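Local coordinates for phenylacetic acid degradation-related protein (Ralstonia eutropha JMP134, PDB 2PIM) that probably hydrolyses the thioester bond of fatty acyl-CoA substrates, as a dimeric member of the hotdog-fold thioesterase superfamily, at residues L88-R94 and K126-T132. Residues are numbered along the deposited sequence; the frame is centred on the assembly and turned at random.
Sequences LNLSFLR and KLVATAT
V128 O takes two backbone N-H groups, L93 N at 2.8 Å and R94 N at 3.1 Å, both coming from the same face of its carbonyl plane. This double grip ties the chain just beyond strand 84-92 to strand 126-136. One residue back, L127 O receives R94 NH1 at 3.0 Å, in the carbonyl plane and on a lone pair; the oxygen lies nearly in the guanidinium plane, 7° out of it, consistent with the bond helping to orient that flat group. The R94 chain reaches there with CG anti to its own carbonyl carbon (chi1 -55°) and extended as far as NE, its CD passing K126 CB at 3.9 Å while the two side chains run roughly perpendicular. L93 runs beside L127 in the same direction, CD2 against CD1. Further along, the antiparallel ladder is regular: S91 with T130 and N89 with T132 are hydrogen-bonded pairs, and L90 with A131 and F92 with A129 the non-hydrogen-bonded ones. On the face of L90 and F92, A131 CB sits 3.8 Å from both L88 CD1 and L90 CD2, and L65 of helix 58-75 packs on L90, A129 and A131. On the other face S91 CB meets T130 OG1 at 3.5 Å, and N89 OD1 accepts a hydrogen bond from N87 ND2 of the second subunit, whose strand continues the sheet beyond residues 88-91. V128 and A129 both oppose L121 of strand 114-123, a classic beta bulge on the other edge of strand 126-136; the curved antiparallel sheet wraps around helix 58-75, as in the hotdog fold.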
ATOM      1  N   LEU A  88      -8.444  -1.420  -4.373  1.00 24.88           N
ATOM      2  CA  LEU A  88      -7.719  -2.483  -3.690  1.00 25.41           C
ATOM      3  C   LEU A  88      -8.135  -2.451  -2.202  1.00 26.76           C
ATOM      4  O   LEU A  88      -7.989  -1.448  -1.560  1.00 27.28           O
ATOM      5  CB  LEU A  88      -6.220  -2.230  -3.808  1.00 27.30           C
ATOM      6  CG  LEU A  88      -5.195  -3.197  -3.203  1.00 26.56           C
ATOM      7  CD1 LEU A  88      -5.321  -4.598  -3.751  1.00 31.17           C
ATOM      8  CD2 LEU A  88      -3.814  -2.668  -3.471  1.00 26.74           C
ATOM      9  N   ASN A  89      -8.723  -3.526  -1.700  1.00 26.76           N
ATOM     10  CA  ASN A  89      -9.148  -3.583  -0.331  1.00 27.89           C
ATOM     11  C   ASN A  89      -8.198  -4.502   0.387  1.00 29.68           C
ATOM     12  O   ASN A  89      -8.026  -5.648  -0.027  1.00 30.87           O
ATOM     13  CB  ASN A  89     -10.599  -4.090  -0.196  1.00 25.88           C
ATOM     14  CG  ASN A  89     -11.081  -4.088   1.266  1.00 28.85           C
ATOM     15  OD1 ASN A  89     -10.988  -5.095   1.944  1.00 28.62           O
ATOM     16  ND2 ASN A  89     -11.567  -2.952   1.743  1.00 22.63           N
ATOM     17  N   LEU A  90      -7.608  -4.005   1.466  1.00 27.62           N
ATOM     18  CA  LEU A  90      -6.558  -4.696   2.196  1.00 28.08           C
ATOM     19  C   LEU A  90      -7.042  -5.017   3.591  1.00 28.29           C
ATOM     20  O   LEU A  90      -7.619  -4.176   4.224  1.00 24.12           O
ATOM     21  CB  LEU A  90      -5.342  -3.778   2.361  1.00 28.51           C
ATOM     22  CG  LEU A  90      -4.742  -3.281   1.059  1.00 27.91           C
ATOM     23  CD1 LEU A  90      -3.666  -2.231   1.385  1.00 29.80           C
ATOM     24  CD2 LEU A  90      -4.193  -4.411   0.193  1.00 29.83           C
ATOM     25  N   SER A  91      -6.807  -6.251   4.029  1.00 29.73           N
ATOM     26  CA  SER A  91      -7.141  -6.703   5.350  1.00 28.77           C
ATOM     27  C   SER A  91      -5.831  -7.159   5.936  1.00 29.98           C
ATOM     28  O   SER A  91      -5.077  -7.933   5.300  1.00 30.01           O
ATOM     29  CB  SER A  91      -8.153  -7.876   5.328  1.00 28.37           C
ATOM     30  OG  SER A  91      -9.370  -7.520   4.699  1.00 35.98           O
ATOM     31  N   PHE A  92      -5.595  -6.698   7.158  1.00 25.00           N
ATOM     32  CA  PHE A  92      -4.377  -6.933   7.895  1.00 28.55           C
ATOM     33  C   PHE A  92      -4.722  -7.845   9.048  1.00 27.33           C
ATOM     34  O   PHE A  92      -5.496  -7.470   9.902  1.00 23.12           O
ATOM     35  CB  PHE A  92      -3.806  -5.606   8.433  1.00 28.97           C
ATOM     36  CG  PHE A  92      -3.570  -4.587   7.357  1.00 28.81           C
ATOM     37  CD1 PHE A  92      -2.666  -4.849   6.345  1.00 28.87           C
ATOM     38  CD2 PHE A  92      -4.272  -3.389   7.331  1.00 34.88           C
ATOM     39  CE1 PHE A  92      -2.466  -3.953   5.321  1.00 31.66           C
ATOM     40  CE2 PHE A  92      -4.051  -2.463   6.305  1.00 34.35           C
ATOM     41  CZ  PHE A  92      -3.156  -2.760   5.294  1.00 29.79           C
ATOM     42  N   LEU A  93      -4.111  -9.020   9.051  1.00 27.05           N
ATOM     43  CA  LEU A  93      -4.564 -10.152   9.797  1.00 29.57           C
ATOM     44  C   LEU A  93      -3.616 -10.410  10.942  1.00 29.75           C
ATOM     45  O   LEU A  93      -4.056 -10.623  12.075  1.00 31.80           O
ATOM     46  CB  LEU A  93      -4.585 -11.351   8.850  1.00 30.05           C
ATOM     47  CG  LEU A  93      -5.904 -11.778   8.166  1.00 35.86           C
ATOM     48  CD1 LEU A  93      -6.701 -10.672   7.605  1.00 39.27           C
ATOM     49  CD2 LEU A  93      -5.620 -12.803   7.089  1.00 35.28           C
ATOM     50  N   ARG A  94      -2.315 -10.434  10.616  1.00 28.19           N
ATOM     51  CA  ARG A  94      -1.230 -10.686  11.562  1.00 30.96           C
ATOM     52  C   ARG A  94      -0.031  -9.820  11.244  1.00 30.73           C
ATOM     53  O   ARG A  94       0.203  -9.500  10.081  1.00 32.93           O
ATOM     54  CB  ARG A  94      -0.748 -12.138  11.487  1.00 28.97           C
ATOM     55  CG  ARG A  94      -1.817 -13.146  11.681  1.00 31.95           C
ATOM     56  CD  ARG A  94      -1.299 -14.559  11.526  1.00 36.22           C
ATOM     57  NE  ARG A  94      -2.322 -15.496  11.992  1.00 38.76           N
ATOM     58  CZ  ARG A  94      -3.354 -15.930  11.269  1.00 41.48           C
ATOM     59  NH1 ARG A  94      -3.524 -15.546  10.005  1.00 37.35           N
ATOM     60  NH2 ARG A  94      -4.227 -16.770  11.814  1.00 48.55           N
ATOM     61  N   LYS A 126       2.213 -18.325   7.980  1.00 33.12           N
ATOM     62  CA  LYS A 126       0.933 -17.702   8.381  1.00 34.80           C
ATOM     63  C   LYS A 126       0.567 -16.556   7.474  1.00 31.15           C
ATOM     64  O   LYS A 126       1.436 -15.839   7.020  1.00 29.93           O
ATOM     65  CB  LYS A 126       0.985 -17.171   9.814  1.00 34.64           C
ATOM     66  CG  LYS A 126       1.363 -18.225  10.843  1.00 39.80           C
ATOM     67  CD  LYS A 126       1.207 -17.691  12.257  1.00 43.36           C
ATOM     68  CE  LYS A 126       2.183 -18.382  13.202  1.00 55.30           C
ATOM     69  NZ  LYS A 126       1.654 -18.484  14.592  1.00 56.48           N
ATOM     70  N   LEU A 127      -0.728 -16.399   7.227  1.00 32.12           N
ATOM     71  CA  LEU A 127      -1.260 -15.265   6.463  1.00 34.50           C
ATOM     72  C   LEU A 127      -1.079 -14.020   7.256  1.00 32.85           C
ATOM     73  O   LEU A 127      -1.570 -13.952   8.364  1.00 30.47           O
ATOM     74  CB  LEU A 127      -2.753 -15.362   6.256  1.00 34.48           C
ATOM     75  CG  LEU A 127      -3.302 -15.983   4.995  1.00 41.50           C
ATOM     76  CD1 LEU A 127      -4.829 -15.961   5.088  1.00 42.00           C
ATOM     77  CD2 LEU A 127      -2.826 -15.242   3.789  1.00 51.06           C
ATOM     78  N   VAL A 128      -0.420 -13.021   6.686  1.00 30.85           N
ATOM     79  CA  VAL A 128      -0.331 -11.735   7.370  1.00 28.59           C
ATOM     80  C   VAL A 128      -1.369 -10.711   6.865  1.00 28.81           C
ATOM     81  O   VAL A 128      -1.852  -9.861   7.643  1.00 27.31           O
ATOM     82  CB  VAL A 128       1.104 -11.197   7.364  1.00 29.56           C
ATOM     83  CG1 VAL A 128       2.015 -12.166   8.135  1.00 29.05           C
ATOM     84  CG2 VAL A 128       1.643 -10.994   5.979  1.00 34.00           C
ATOM     85  N   ALA A 129      -1.708 -10.784   5.581  1.00 25.09           N
ATOM     86  CA  ALA A 129      -2.615  -9.848   5.006  1.00 24.79           C
ATOM     87  C   ALA A 129      -3.264 -10.451   3.774  1.00 27.79           C
ATOM     88  O   ALA A 129      -2.671 -11.315   3.119  1.00 28.46           O
ATOM     89  CB  ALA A 129      -1.878  -8.561   4.636  1.00 23.37           C
ATOM     90  N   THR A 130      -4.485 -10.004   3.484  1.00 29.12           N
ATOM     91  CA  THR A 130      -5.155 -10.348   2.235  1.00 32.22           C
ATOM     92  C   THR A 130      -5.598  -9.114   1.472  1.00 29.37           C
ATOM     93  O   THR A 130      -5.697  -8.024   2.040  1.00 28.28           O
ATOM     94  CB  THR A 130      -6.369 -11.261   2.492  1.00 30.94           C
ATOM     95  OG1 THR A 130      -7.262 -10.615   3.355  1.00 36.94           O
ATOM     96  CG2 THR A 130      -5.956 -12.542   3.157  1.00 29.31           C
ATOM     97  N   ALA A 131      -5.930  -9.324   0.206  1.00 27.56           N
ATOM     98  CA  ALA A 131      -6.444  -8.299  -0.653  1.00 25.75           C
ATOM     99  C   ALA A 131      -7.498  -8.779  -1.651  1.00 28.54           C
ATOM    100  O   ALA A 131      -7.504  -9.932  -2.091  1.00 25.49           O
ATOM    101  CB  ALA A 131      -5.332  -7.678  -1.443  1.00 30.83           C
ATOM    102  N   THR A 132      -8.328  -7.821  -2.059  1.00 27.54           N
ATOM    103  CA  THR A 132      -9.198  -7.928  -3.197  1.00 32.64           C
ATOM    104  C   THR A 132      -8.899  -6.747  -4.105  1.00 30.66           C
ATOM    105  O   THR A 132      -8.973  -5.595  -3.670  1.00 32.63           O
ATOM    106  CB  THR A 132     -10.685  -7.860  -2.687  1.00 35.21           C
ATOM    107  OG1 THR A 132     -10.980  -9.074  -1.981  1.00 44.89           O
ATOM    108  CG2 THR A 132     -11.652  -7.691  -3.835  1.00 40.10           C
TER